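Local structure of N5-carboxyaminoimidazole ribonucleotide synthetase (Bacillus anthracis, 3QFF) at residues V199-S204 against L252-T257; E208-P213 against L305-T310; V79-E84 against L275-H280. The protein catalyses the ATP-dependent carboxylation of 5-aminoimidazole ribonucleotide with bicarbonate, giving N5-carboxyaminoimidazole ribonucleotide in purine biosynthesis. One frame throughout, in Å; residues are numbered along the deposited sequence.

All three interactions reach one antiparallel sheet. Strand 195-203 pairs with strand 256-264 in interaction 1, and its other neighbour, strand 209-220, carries interaction 2. Interaction 3 starts from the end of strand 270-276, next to 256-264 in that sheet, and reaches the parallel sheet of the preATP-grasp domain. Interaction 1 is mostly buried and rests on backbone bonds, apolar packing and one arginine bond to a carbonyl. Interactions 2 and 3 are partly buried and use carboxylates, salt bridges and waters. Interaction 2 also lies against the second subunit. Interactions 1 and 3 touch where Thr257 meets Arg278 and Pro279. His298 also joins them, bonding Thr257 through ND1 and Thr80 through NE2.

Interaction 1 (V199-S204 against L252-T257); sequences VIVIRS and LELVGT
Arg203 and Gly256 form an antiparallel hydrogen-bonded pair. Arg203 N donates to Gly256 O at 3.0 Å, and Gly256 N donates to Arg203 O at 2.8 Å. The next pair, Ile202 with Thr257, is non-hydrogen-bonded. A CA-H...O contact from Val255 CA to Arg203 O (3.3 Å) adds to the pairing.

A side-chain bond extends it. Arg203 CG stands anti to the backbone N (chi1 -172°), and the chain stays extended to NE. Its CB, CG and CD pass alongside Leu254 O. Arg203 NH1 donates to Leu254 O at 2.6 Å and 161°. The carbonyl oxygen lies in the guanidinium plane, while NH1 sits 37° above the carbonyl plane.

Apolar contacts lie on both faces. Ile202 CD1 packs on Thr257 CG2 at 3.8 Å, their side chains side by side. Ile200 CG2 also meets Thr257 CG2. On the Arg203 face, Leu254 CD2 packs on Arg203 CB and Val201 CG1, and Ala249 of helix 235-251 adjoins both Leu254 and Val201. Thr257 OG1 bonds His298.

Arg203 NH1 thus grips the link between the Schellman motif at Glu253 and strand 256-264, next to the two backbone bonds with Gly256. This ties the end of helix 235-251 to the sheet of the ATP-grasp domain.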
ATOM      1  N   VAL A 199     -13.931 -13.015 -10.272  1.00 22.03           N
ATOM      2  CA  VAL A 199     -13.674 -13.262  -8.857  1.00 21.73           C
ATOM      3  C   VAL A 199     -12.199 -13.662  -8.732  1.00 22.45           C
ATOM      4  O   VAL A 199     -11.704 -14.508  -9.502  1.00 21.50           O
ATOM      5  CB  VAL A 199     -14.557 -14.422  -8.304  1.00 22.80           C
ATOM      6  CG1 VAL A 199     -14.110 -14.841  -6.898  1.00 21.10           C
ATOM      7  CG2 VAL A 199     -16.036 -14.032  -8.280  1.00 22.81           C
ATOM      8  N   ILE A 200     -11.499 -13.023  -7.790  1.00 22.50           N
ATOM      9  CA  ILE A 200     -10.120 -13.367  -7.479  1.00 22.69           C
ATOM     10  C   ILE A 200     -10.180 -14.297  -6.273  1.00 22.26           C
ATOM     11  O   ILE A 200     -10.779 -13.946  -5.248  1.00 22.42           O
ATOM     12  CB  ILE A 200      -9.250 -12.127  -7.103  1.00 22.85           C
ATOM     13  CG1 ILE A 200      -9.331 -10.999  -8.152  1.00 24.51           C
ATOM     14  CG2 ILE A 200      -7.780 -12.543  -6.832  1.00 23.92           C
ATOM     15  CD1 ILE A 200      -8.666 -11.300  -9.473  1.00 26.13           C
ATOM     16  N   VAL A 201      -9.596 -15.483  -6.411  1.00 21.57           N
ATOM     17  CA  VAL A 201      -9.480 -16.401  -5.277  1.00 21.84           C
ATOM     18  C   VAL A 201      -8.006 -16.635  -4.915  1.00 21.37           C
ATOM     19  O   VAL A 201      -7.122 -16.682  -5.793  1.00 21.62           O
ATOM     20  CB  VAL A 201     -10.294 -17.734  -5.504  1.00 21.67           C
ATOM     21  CG1 VAL A 201      -9.988 -18.343  -6.861  1.00 23.04           C
ATOM     22  CG2 VAL A 201     -10.051 -18.729  -4.371  1.00 22.63           C
ATOM     23  N   ILE A 202      -7.745 -16.748  -3.618  1.00 21.16           N
ATOM     24  CA  ILE A 202      -6.394 -16.932  -3.110  1.00 21.10           C
ATOM     25  C   ILE A 202      -6.340 -18.219  -2.323  1.00 21.08           C
ATOM     26  O   ILE A 202      -7.210 -18.453  -1.483  1.00 21.06           O
ATOM     27  CB  ILE A 202      -6.000 -15.807  -2.115  1.00 21.16           C
ATOM     28  CG1 ILE A 202      -6.339 -14.415  -2.662  1.00 21.89           C
ATOM     29  CG2 ILE A 202      -4.499 -15.952  -1.679  1.00 20.17           C
ATOM     30  CD1 ILE A 202      -5.595 -14.020  -3.951  1.00 21.87           C
ATOM     31  N   ARG A 203      -5.323 -19.037  -2.572  1.00 20.92           N
ATOM     32  CA  ARG A 203      -5.128 -20.264  -1.791  1.00 21.51           C
ATOM     33  C   ARG A 203      -3.665 -20.382  -1.410  1.00 21.65           C
ATOM     34  O   ARG A 203      -2.790 -20.358  -2.278  1.00 22.04           O
ATOM     35  CB  ARG A 203      -5.587 -21.509  -2.566  1.00 20.97           C
ATOM     36  CG  ARG A 203      -5.594 -22.775  -1.721  1.00 22.16           C
ATOM     37  CD  ARG A 203      -6.414 -23.910  -2.354  1.00 24.58           C
ATOM     38  NE  ARG A 203      -6.253 -25.166  -1.609  1.00 26.62           N
ATOM     39  CZ  ARG A 203      -5.234 -26.015  -1.749  1.00 28.11           C
ATOM     40  NH1 ARG A 203      -4.258 -25.768  -2.603  1.00 27.04           N
ATOM     41  NH2 ARG A 203      -5.191 -27.128  -1.020  1.00 30.77           N
ATOM     42  N   SER A 204      -3.398 -20.483  -0.116  1.00 22.50           N
ATOM     43  CA  SER A 204      -2.015 -20.537   0.361  1.00 23.18           C
ATOM     44  C   SER A 204      -1.397 -21.929   0.203  1.00 23.44           C
ATOM     45  O   SER A 204      -2.100 -22.909  -0.046  1.00 23.49           O
ATOM     46  CB  SER A 204      -1.913 -20.067   1.820  1.00 23.46           C
ATOM     47  OG  SER A 204      -2.255 -21.106   2.730  1.00 23.03           O
ATOM     48  N   LEU A 252      -8.503 -27.557  -8.765  1.00 30.08           N
ATOM     49  CA  LEU A 252      -7.233 -27.340  -9.459  1.00 30.08           C
ATOM     50  C   LEU A 252      -6.033 -27.297  -8.497  1.00 29.99           C
ATOM     51  O   LEU A 252      -4.896 -27.103  -8.926  1.00 30.08           O
ATOM     52  CB  LEU A 252      -7.290 -26.061 -10.303  1.00 30.38           C
ATOM     53  CG  LEU A 252      -8.346 -26.036 -11.420  1.00 31.29           C
ATOM     54  CD1 LEU A 252      -8.379 -24.688 -12.114  1.00 32.61           C
ATOM     55  CD2 LEU A 252      -8.114 -27.165 -12.434  1.00 32.45           C
ATOM     56  N   GLU A 253      -6.298 -27.493  -7.207  1.00 29.44           N
ATOM     57  CA  GLU A 253      -5.268 -27.432  -6.151  1.00 29.67           C
ATOM     58  C   GLU A 253      -4.404 -26.167  -6.239  1.00 28.48           C
ATOM     59  O   GLU A 253      -3.155 -26.217  -6.265  1.00 28.24           O
ATOM     60  CB  GLU A 253      -4.440 -28.732  -6.116  1.00 29.95           C
ATOM     61  CG  GLU A 253      -5.305 -29.957  -5.704  1.00 33.80           C
ATOM     62  CD  GLU A 253      -4.628 -31.316  -5.917  1.00 39.16           C
ATOM     63  OE1 GLU A 253      -5.212 -32.337  -5.476  1.00 42.26           O
ATOM     64  OE2 GLU A 253      -3.535 -31.373  -6.525  1.00 39.65           O
ATOM     65  N   LEU A 254      -5.090 -25.023  -6.272  1.00 26.83           N
ATOM     66  CA  LEU A 254      -4.442 -23.738  -6.444  1.00 25.37           C
ATOM     67  C   LEU A 254      -3.479 -23.445  -5.307  1.00 24.69           C
ATOM     68  O   LEU A 254      -3.793 -23.689  -4.139  1.00 23.46           O
ATOM     69  CB  LEU A 254      -5.485 -22.604  -6.524  1.00 25.59           C
ATOM     70  CG  LEU A 254      -5.036 -21.145  -6.385  1.00 25.12           C
ATOM     71  CD1 LEU A 254      -4.220 -20.652  -7.621  1.00 25.53           C
ATOM     72  CD2 LEU A 254      -6.240 -20.202  -6.132  1.00 23.82           C
ATOM     73  N   VAL A 255      -2.317 -22.904  -5.663  1.00 23.81           N
ATOM     74  CA  VAL A 255      -1.473 -22.194  -4.707  1.00 24.37           C
ATOM     75  C   VAL A 255      -1.130 -20.838  -5.325  1.00 24.14           C
ATOM     76  O   VAL A 255      -0.625 -20.770  -6.438  1.00 25.31           O
ATOM     77  CB  VAL A 255      -0.184 -22.977  -4.348  1.00 24.45           C
ATOM     78  CG1 VAL A 255       0.746 -22.125  -3.446  1.00 24.09           C
ATOM     79  CG2 VAL A 255      -0.539 -24.318  -3.671  1.00 25.19           C
ATOM     80  N   GLY A 256      -1.407 -19.759  -4.600  1.00 23.76           N
ATOM     81  CA  GLY A 256      -1.234 -18.415  -5.129  1.00 23.20           C
ATOM     82  C   GLY A 256      -2.583 -17.784  -5.454  1.00 23.29           C
ATOM     83  O   GLY A 256      -3.547 -17.916  -4.687  1.00 22.50           O
ATOM     84  N   THR A 257      -2.649 -17.131  -6.614  1.00 23.46           N
ATOM     85  CA  THR A 257      -3.776 -16.288  -7.003  1.00 24.03           C
ATOM     86  C   THR A 257      -4.409 -16.838  -8.269  1.00 23.82           C
ATOM     87  O   THR A 257      -3.696 -17.207  -9.214  1.00 23.57           O
ATOM     88  CB  THR A 257      -3.286 -14.841  -7.274  1.00 24.55           C
ATOM     89  OG1 THR A 257      -2.612 -14.362  -6.112  1.00 26.98           O
ATOM     90  CG2 THR A 257      -4.450 -13.885  -7.571  1.00 25.14           C
TER

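Interaction 2 (E208-P213 against L305-T310); sequences ETKVFP and LPLGET
Glu208, Lys210 and Phe212 on one side meet Leu307, Glu309 and Thr310 on the other. The loop 305-310 follows helix 294-303 and precedes strand 316-322. It runs beside strand 209-220 without pairing with it.

Hydrogen bonds hold both ends. Leu307 N donates to Glu208 OE2 at 2.9 Å and 168°, coming from above the carboxylate plane. One water also donates to OE2 and to Leu305 O. A second bridges Glu208 OE1 and Leu307 O. At the far end Thr310 OG1 donates to Val211 O at 2.7 Å. With chi1 at 59°, OG1 lies between the backbone N and the carbonyl carbon.

The charged pair is looser. Lys210 NZ and Glu309 OE1 form a salt bridge at 3.4 Å, with a weak hydrogen bond.

Carbon contacts run along the whole contact. At the Glu208 end, the Leu307 and Glu208 side chains lie alongside, running opposite ways, with Leu307 CD1 4.0 Å from Glu208 CG. Lys210 CG packs on Leu307 CB at 3.7 Å. At the far end Thr310 CG2 sits over the centre of one face of the Phe212 ring, a CH-pi contact 3.8 Å from the centroid. Gln297 of helix 294-303 touches Lys210, Phe212, Leu307 and Thr310. Glu309 N bonds Tyr340 OH of the second subunit.

Two bonds to backbone atoms, one at each end, fix the loop along the strand. The N-H and two water donors around its carboxylate would probably keep Glu208 ionised.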
ATOM      1  N   GLU A 208      -5.112 -22.664   3.100  1.00 24.87           N
ATOM      2  CA  GLU A 208      -6.056 -21.601   3.491  1.00 25.27           C
ATOM      3  C   GLU A 208      -6.571 -20.886   2.237  1.00 25.37           C
ATOM      4  O   GLU A 208      -5.793 -20.606   1.333  1.00 25.27           O
ATOM      5  CB  GLU A 208      -5.407 -20.589   4.435  1.00 24.83           C
ATOM      6  CG  GLU A 208      -6.406 -19.636   5.059  1.00 25.65           C
ATOM      7  CD  GLU A 208      -5.754 -18.541   5.866  1.00 27.60           C
ATOM      8  OE1 GLU A 208      -6.501 -17.773   6.498  1.00 29.97           O
ATOM      9  OE2 GLU A 208      -4.503 -18.436   5.865  1.00 26.91           O
ATOM     10  N   THR A 209      -7.876 -20.615   2.181  1.00 25.42           N
ATOM     11  CA  THR A 209      -8.485 -19.982   1.003  1.00 26.28           C
ATOM     12  C   THR A 209      -9.175 -18.680   1.383  1.00 25.62           C
ATOM     13  O   THR A 209      -9.747 -18.560   2.471  1.00 25.95           O
ATOM     14  CB  THR A 209      -9.481 -20.959   0.274  1.00 26.27           C
ATOM     15  OG1 THR A 209      -8.760 -22.124  -0.141  1.00 28.98           O
ATOM     16  CG2 THR A 209     -10.076 -20.329  -0.968  1.00 28.53           C
ATOM     17  N   LYS A 210      -9.101 -17.691   0.491  1.00 24.91           N
ATOM     18  CA  LYS A 210      -9.880 -16.465   0.631  1.00 23.10           C
ATOM     19  C   LYS A 210     -10.397 -16.113  -0.740  1.00 22.94           C
ATOM     20  O   LYS A 210      -9.719 -16.352  -1.738  1.00 22.46           O
ATOM     21  CB  LYS A 210      -9.040 -15.300   1.170  1.00 23.41           C
ATOM     22  CG  LYS A 210      -8.539 -15.423   2.612  1.00 22.82           C
ATOM     23  CD  LYS A 210      -9.627 -15.213   3.662  1.00 23.85           C
ATOM     24  CE  LYS A 210      -9.053 -15.607   5.011  1.00 25.95           C
ATOM     25  NZ  LYS A 210     -10.063 -15.618   6.076  1.00 30.40           N
ATOM     26  N   VAL A 211     -11.589 -15.525  -0.787  1.00 22.22           N
ATOM     27  CA  VAL A 211     -12.181 -15.086  -2.042  1.00 22.31           C
ATOM     28  C   VAL A 211     -12.503 -13.593  -1.936  1.00 22.08           C
ATOM     29  O   VAL A 211     -13.017 -13.112  -0.906  1.00 22.57           O
ATOM     30  CB  VAL A 211     -13.449 -15.893  -2.395  1.00 22.41           C
ATOM     31  CG1 VAL A 211     -13.873 -15.651  -3.839  1.00 22.34           C
ATOM     32  CG2 VAL A 211     -13.196 -17.377  -2.182  1.00 24.23           C
ATOM     33  N   PHE A 212     -12.168 -12.860  -2.981  1.00 21.24           N
ATOM     34  CA  PHE A 212     -12.523 -11.453  -3.073  1.00 21.72           C
ATOM     35  C   PHE A 212     -13.949 -11.283  -3.596  1.00 22.45           C
ATOM     36  O   PHE A 212     -14.517 -12.229  -4.146  1.00 22.44           O
ATOM     37  CB  PHE A 212     -11.538 -10.718  -3.976  1.00 20.71           C
ATOM     38  CG  PHE A 212     -10.256 -10.388  -3.299  1.00 20.87           C
ATOM     39  CD1 PHE A 212      -9.120 -11.181  -3.515  1.00 18.01           C
ATOM     40  CD2 PHE A 212     -10.181  -9.308  -2.429  1.00 19.26           C
ATOM     41  CE1 PHE A 212      -7.906 -10.865  -2.889  1.00 21.88           C
ATOM     42  CE2 PHE A 212      -8.966  -8.984  -1.797  1.00 19.85           C
ATOM     43  CZ  PHE A 212      -7.832  -9.760  -2.029  1.00 17.85           C
ATOM     44  N   PRO A 213     -14.535 -10.089  -3.406  1.00 23.33           N
ATOM     45  CA  PRO A 213     -15.919  -9.876  -3.870  1.00 24.15           C
ATOM     46  C   PRO A 213     -16.008  -9.921  -5.393  1.00 24.10           C
ATOM     47  O   PRO A 213     -15.014  -9.637  -6.081  1.00 25.65           O
ATOM     48  CB  PRO A 213     -16.272  -8.459  -3.367  1.00 24.41           C
ATOM     49  CG  PRO A 213     -15.197  -8.076  -2.401  1.00 24.64           C
ATOM     50  CD  PRO A 213     -13.983  -8.920  -2.701  1.00 24.14           C
ATOM     51  N   LEU A 305       2.172 -17.410   4.718  1.00 24.43           N
ATOM     52  CA  LEU A 305       1.746 -16.633   5.881  1.00 24.37           C
ATOM     53  C   LEU A 305       0.226 -16.714   5.983  1.00 24.26           C
ATOM     54  O   LEU A 305      -0.450 -17.078   5.006  1.00 24.13           O
ATOM     55  CB  LEU A 305       2.187 -15.174   5.737  1.00 24.84           C
ATOM     56  CG  LEU A 305       3.642 -14.919   5.330  1.00 25.43           C
ATOM     57  CD1 LEU A 305       3.845 -13.439   5.104  1.00 25.52           C
ATOM     58  CD2 LEU A 305       4.627 -15.454   6.395  1.00 24.92           C
ATOM     59  N   PRO A 306      -0.335 -16.389   7.155  1.00 24.22           N
ATOM     60  CA  PRO A 306      -1.799 -16.351   7.213  1.00 23.70           C
ATOM     61  C   PRO A 306      -2.349 -15.351   6.188  1.00 23.13           C
ATOM     62  O   PRO A 306      -1.751 -14.285   5.972  1.00 22.07           O
ATOM     63  CB  PRO A 306      -2.067 -15.841   8.628  1.00 23.91           C
ATOM     64  CG  PRO A 306      -0.856 -16.263   9.410  1.00 25.01           C
ATOM     65  CD  PRO A 306       0.265 -15.979   8.445  1.00 24.34           C
ATOM     66  N   LEU A 307      -3.465 -15.698   5.553  1.00 22.01           N
ATOM     67  CA  LEU A 307      -4.058 -14.811   4.568  1.00 22.30           C
ATOM     68  C   LEU A 307      -4.765 -13.652   5.270  1.00 22.66           C
ATOM     69  O   LEU A 307      -5.254 -13.809   6.377  1.00 22.77           O
ATOM     70  CB  LEU A 307      -5.008 -15.576   3.637  1.00 21.04           C
ATOM     71  CG  LEU A 307      -4.378 -16.709   2.811  1.00 21.30           C
ATOM     72  CD1 LEU A 307      -5.426 -17.383   1.906  1.00 20.63           C
ATOM     73  CD2 LEU A 307      -3.157 -16.235   1.978  1.00 20.35           C
ATOM     74  N   GLY A 308      -4.800 -12.487   4.633  1.00 22.53           N
ATOM     75  CA  GLY A 308      -5.559 -11.370   5.189  1.00 23.00           C
ATOM     76  C   GLY A 308      -7.030 -11.427   4.808  1.00 22.69           C
ATOM     77  O   GLY A 308      -7.434 -12.254   3.997  1.00 23.20           O
ATOM     78  N   GLU A 309      -7.831 -10.552   5.390  1.00 23.56           N
ATOM     79  CA  GLU A 309      -9.263 -10.501   5.063  1.00 24.34           C
ATOM     80  C   GLU A 309      -9.534  -9.858   3.701  1.00 23.89           C
ATOM     81  O   GLU A 309      -8.738  -9.050   3.219  1.00 23.18           O
ATOM     82  CB  GLU A 309     -10.063  -9.832   6.195  1.00 24.97           C
ATOM     83  CG  GLU A 309      -9.858 -10.508   7.572  1.00 27.77           C
ATOM     84  CD  GLU A 309     -10.054 -12.037   7.534  1.00 32.36           C
ATOM     85  OE1 GLU A 309     -11.008 -12.507   6.883  1.00 34.34           O
ATOM     86  OE2 GLU A 309      -9.260 -12.773   8.163  1.00 35.14           O
ATOM     87  N   THR A 310     -10.653 -10.224   3.077  1.00 24.00           N
ATOM     88  CA  THR A 310     -10.972  -9.722   1.732  1.00 24.77           C
ATOM     89  C   THR A 310     -12.221  -8.850   1.685  1.00 25.75           C
ATOM     90  O   THR A 310     -12.763  -8.585   0.598  1.00 26.51           O
ATOM     91  CB  THR A 310     -11.185 -10.863   0.749  1.00 25.28           C
ATOM     92  OG1 THR A 310     -12.260 -11.676   1.227  1.00 26.05           O
ATOM     93  CG2 THR A 310      -9.917 -11.693   0.609  1.00 24.11           C
TER
HETATM   94  O   HOH W   1      -2.146 -19.277   4.899  1.00 33.13           O
HETATM   95  O   HOH W   2      -5.850 -15.911   8.007  1.00 34.54           O

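Interaction 3 (V79-E84 against L275-H280); sequences VTYEFE and LAPRPH
The seam between the preATP-grasp and ATP-grasp domains is bridged here, with Tyr81 and Glu84 meeting Pro277 and Arg278. Strand 78-81 is an outermost strand of the parallel sheet, and the contact forms where it gives way to a loop.

The main link is a salt bridge. Arg278 CG lies between the backbone N and the carbonyl carbon (chi1 46°), and the chain runs extended to NE. Arg278 NE donates to Glu84 OE2 at 3.0 Å and 167°. Arg278 NH2 adds a weak bond to Glu84 OE2 at 3.4 Å. The oxygen lies in the guanidinium plane, but the carboxylate plane is turned 80° from it, so NE meets OE2 from above the carboxylate. Glu84 OE1 rests against Pro277 CD at 3.2 Å.

The turn of the guanidinium is fixed from within its own segment. Arg278 NH1 donates to Pro279 O at 2.9 Å, and Ala276 CB lies over the centre of one face.

Pro277 is the centre of an inverse gamma turn. Pro277 O is 2.9 Å from Tyr81 OH. A water donates to Pro277 O and to Tyr81 O, and it sits above one face of the Tyr81 ring, toward the rim. Leu107 of helix 105-110 touches Tyr81, Glu84 and Pro277.

Beside this, Glu82 turns to Gly23 N and Gly26 N, in a glycine-rich turn consistent with a Rossmann-type loop. The Arg278 side chain is about 9 Å from the bound ADP. The arrangement suits an ATP-grasp enzyme, in which the turn after a strand lining the nucleotide site faces loops of the N-terminal parallel sheet.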
ATOM      1  N   VAL A  79      10.204 -18.242  -5.648  1.00 21.67           N
ATOM      2  CA  VAL A  79      10.031 -17.703  -7.000  1.00 21.74           C
ATOM      3  C   VAL A  79       8.537 -17.665  -7.378  1.00 21.84           C
ATOM      4  O   VAL A  79       7.804 -18.627  -7.150  1.00 22.23           O
ATOM      5  CB  VAL A  79      10.854 -18.519  -8.042  1.00 21.55           C
ATOM      6  CG1 VAL A  79      10.676 -17.969  -9.474  1.00 21.73           C
ATOM      7  CG2 VAL A  79      12.351 -18.523  -7.668  1.00 21.90           C
ATOM      8  N   THR A  80       8.104 -16.545  -7.946  1.00 22.02           N
ATOM      9  CA  THR A  80       6.778 -16.428  -8.537  1.00 22.99           C
ATOM     10  C   THR A  80       6.929 -15.789  -9.917  1.00 24.03           C
ATOM     11  O   THR A  80       8.032 -15.386 -10.313  1.00 22.89           O
ATOM     12  CB  THR A  80       5.779 -15.637  -7.605  1.00 23.01           C
ATOM     13  OG1 THR A  80       4.481 -15.579  -8.211  1.00 23.52           O
ATOM     14  CG2 THR A  80       6.274 -14.216  -7.339  1.00 22.46           C
ATOM     15  N   TYR A  81       5.835 -15.717 -10.663  1.00 25.49           N
ATOM     16  CA  TYR A  81       5.880 -15.167 -12.017  1.00 26.84           C
ATOM     17  C   TYR A  81       4.734 -14.205 -12.269  1.00 28.00           C
ATOM     18  O   TYR A  81       3.629 -14.376 -11.740  1.00 28.71           O
ATOM     19  CB  TYR A  81       5.792 -16.305 -13.047  1.00 26.76           C
ATOM     20  CG  TYR A  81       4.538 -17.137 -12.858  1.00 27.01           C
ATOM     21  CD1 TYR A  81       4.553 -18.296 -12.080  1.00 26.72           C
ATOM     22  CD2 TYR A  81       3.323 -16.727 -13.412  1.00 27.36           C
ATOM     23  CE1 TYR A  81       3.379 -19.046 -11.879  1.00 28.41           C
ATOM     24  CE2 TYR A  81       2.158 -17.455 -13.214  1.00 26.78           C
ATOM     25  CZ  TYR A  81       2.190 -18.605 -12.455  1.00 26.95           C
ATOM     26  OH  TYR A  81       1.027 -19.303 -12.274  1.00 29.31           O
ATOM     27  N   GLU A  82       5.004 -13.214 -13.112  1.00 29.17           N
ATOM     28  CA  GLU A  82       3.967 -12.406 -13.747  1.00 30.38           C
ATOM     29  C   GLU A  82       3.827 -12.883 -15.192  1.00 30.47           C
ATOM     30  O   GLU A  82       2.716 -12.973 -15.733  1.00 30.31           O
ATOM     31  CB  GLU A  82       4.364 -10.927 -13.728  1.00 30.86           C
ATOM     32  CG  GLU A  82       3.914 -10.168 -14.985  1.00 33.30           C
ATOM     33  CD  GLU A  82       4.547  -8.816 -15.110  1.00 34.81           C
ATOM     34  OE1 GLU A  82       5.453  -8.661 -15.957  1.00 35.93           O
ATOM     35  OE2 GLU A  82       4.127  -7.912 -14.368  1.00 35.35           O
ATOM     36  N   PHE A  83       4.969 -13.178 -15.812  1.00 30.56           N
ATOM     37  CA  PHE A  83       4.992 -13.645 -17.189  1.00 30.87           C
ATOM     38  C   PHE A  83       4.585 -15.110 -17.206  1.00 30.67           C
ATOM     39  O   PHE A  83       5.137 -15.923 -16.466  1.00 29.67           O
ATOM     40  CB  PHE A  83       6.369 -13.440 -17.815  1.00 30.95           C
ATOM     41  CG  PHE A  83       6.464 -13.926 -19.243  1.00 32.93           C
ATOM     42  CD1 PHE A  83       7.184 -15.088 -19.550  1.00 33.12           C
ATOM     43  CD2 PHE A  83       5.814 -13.240 -20.272  1.00 33.90           C
ATOM     44  CE1 PHE A  83       7.270 -15.554 -20.875  1.00 34.88           C
ATOM     45  CE2 PHE A  83       5.891 -13.699 -21.602  1.00 35.52           C
ATOM     46  CZ  PHE A  83       6.625 -14.859 -21.898  1.00 34.47           C
ATOM     47  N   GLU A  84       3.594 -15.423 -18.037  1.00 31.03           N
ATOM     48  CA  GLU A  84       2.942 -16.728 -18.015  1.00 31.90           C
ATOM     49  C   GLU A  84       3.516 -17.732 -19.019  1.00 31.94           C
ATOM     50  O   GLU A  84       3.451 -18.946 -18.788  1.00 32.50           O
ATOM     51  CB  GLU A  84       1.443 -16.574 -18.253  1.00 32.37           C
ATOM     52  CG  GLU A  84       0.676 -15.998 -17.079  1.00 34.61           C
ATOM     53  CD  GLU A  84      -0.717 -15.562 -17.475  1.00 37.27           C
ATOM     54  OE1 GLU A  84      -1.682 -16.218 -17.051  1.00 39.91           O
ATOM     55  OE2 GLU A  84      -0.850 -14.565 -18.218  1.00 40.02           O
ATOM     56  N   LEU A 275      -9.276 -18.351 -17.190  1.00 25.82           N
ATOM     57  CA  LEU A 275      -8.567 -18.320 -15.913  1.00 25.34           C
ATOM     58  C   LEU A 275      -7.206 -17.654 -16.078  1.00 25.31           C
ATOM     59  O   LEU A 275      -6.570 -17.798 -17.114  1.00 25.74           O
ATOM     60  CB  LEU A 275      -8.364 -19.739 -15.393  1.00 24.57           C
ATOM     61  CG  LEU A 275      -9.590 -20.640 -15.277  1.00 24.75           C
ATOM     62  CD1 LEU A 275      -9.195 -22.068 -14.860  1.00 24.07           C
ATOM     63  CD2 LEU A 275     -10.608 -20.047 -14.301  1.00 21.78           C
ATOM     64  N   ALA A 276      -6.760 -16.932 -15.061  1.00 24.59           N
ATOM     65  CA  ALA A 276      -5.407 -16.383 -15.062  1.00 24.68           C
ATOM     66  C   ALA A 276      -4.781 -16.708 -13.717  1.00 24.24           C
ATOM     67  O   ALA A 276      -5.293 -16.281 -12.687  1.00 24.38           O
ATOM     68  CB  ALA A 276      -5.435 -14.858 -15.327  1.00 24.80           C
ATOM     69  N   PRO A 277      -3.693 -17.505 -13.708  1.00 24.26           N
ATOM     70  CA  PRO A 277      -3.129 -17.919 -12.435  1.00 23.50           C
ATOM     71  C   PRO A 277      -2.122 -16.888 -11.913  1.00 23.21           C
ATOM     72  O   PRO A 277      -0.963 -17.210 -11.688  1.00 23.23           O
ATOM     73  CB  PRO A 277      -2.431 -19.235 -12.780  1.00 23.99           C
ATOM     74  CG  PRO A 277      -2.032 -19.064 -14.216  1.00 24.42           C
ATOM     75  CD  PRO A 277      -3.007 -18.130 -14.849  1.00 24.13           C
ATOM     76  N   ARG A 278      -2.589 -15.667 -11.714  1.00 23.02           N
ATOM     77  CA  ARG A 278      -1.768 -14.572 -11.216  1.00 22.90           C
ATOM     78  C   ARG A 278      -2.709 -13.468 -10.808  1.00 22.68           C
ATOM     79  O   ARG A 278      -3.901 -13.523 -11.143  1.00 22.20           O
ATOM     80  CB  ARG A 278      -0.828 -14.064 -12.328  1.00 23.27           C
ATOM     81  CG  ARG A 278      -1.523 -13.875 -13.671  1.00 25.45           C
ATOM     82  CD  ARG A 278      -0.792 -12.907 -14.592  1.00 28.68           C
ATOM     83  NE  ARG A 278      -1.488 -12.854 -15.876  1.00 31.33           N
ATOM     84  CZ  ARG A 278      -2.571 -12.117 -16.123  1.00 32.55           C
ATOM     85  NH1 ARG A 278      -3.096 -11.330 -15.182  1.00 32.99           N
ATOM     86  NH2 ARG A 278      -3.136 -12.168 -17.321  1.00 32.39           N
ATOM     87  N   PRO A 279      -2.190 -12.452 -10.084  1.00 22.87           N
ATOM     88  CA  PRO A 279      -2.955 -11.226  -9.940  1.00 22.70           C
ATOM     89  C   PRO A 279      -3.339 -10.711 -11.325  1.00 22.76           C
ATOM     90  O   PRO A 279      -2.610 -10.904 -12.322  1.00 22.42           O
ATOM     91  CB  PRO A 279      -1.970 -10.267  -9.251  1.00 23.38           C
ATOM     92  CG  PRO A 279      -1.031 -11.166  -8.520  1.00 23.58           C
ATOM     93  CD  PRO A 279      -0.901 -12.392  -9.370  1.00 22.44           C
ATOM     94  N   HIS A 280      -4.490 -10.074 -11.379  1.00 22.87           N
ATOM     95  CA  HIS A 280      -5.144  -9.784 -12.620  1.00 22.65           C
ATOM     96  C   HIS A 280      -5.619  -8.337 -12.585  1.00 22.33           C
ATOM     97  O   HIS A 280      -5.858  -7.780 -11.510  1.00 22.30           O
ATOM     98  CB  HIS A 280      -6.319 -10.757 -12.746  1.00 23.53           C
ATOM     99  CG  HIS A 280      -6.990 -10.748 -14.076  1.00 24.61           C
ATOM    100  ND1 HIS A 280      -8.132 -10.013 -14.322  1.00 27.90           N
ATOM    101  CD2 HIS A 280      -6.713 -11.409 -15.223  1.00 25.88           C
ATOM    102  CE1 HIS A 280      -8.521 -10.214 -15.569  1.00 29.42           C
ATOM    103  NE2 HIS A 280      -7.682 -11.064 -16.136  1.00 28.71           N
TER
HETATM  104  O   HOH W   3       1.460 -15.553 -10.414  1.00 25.85           O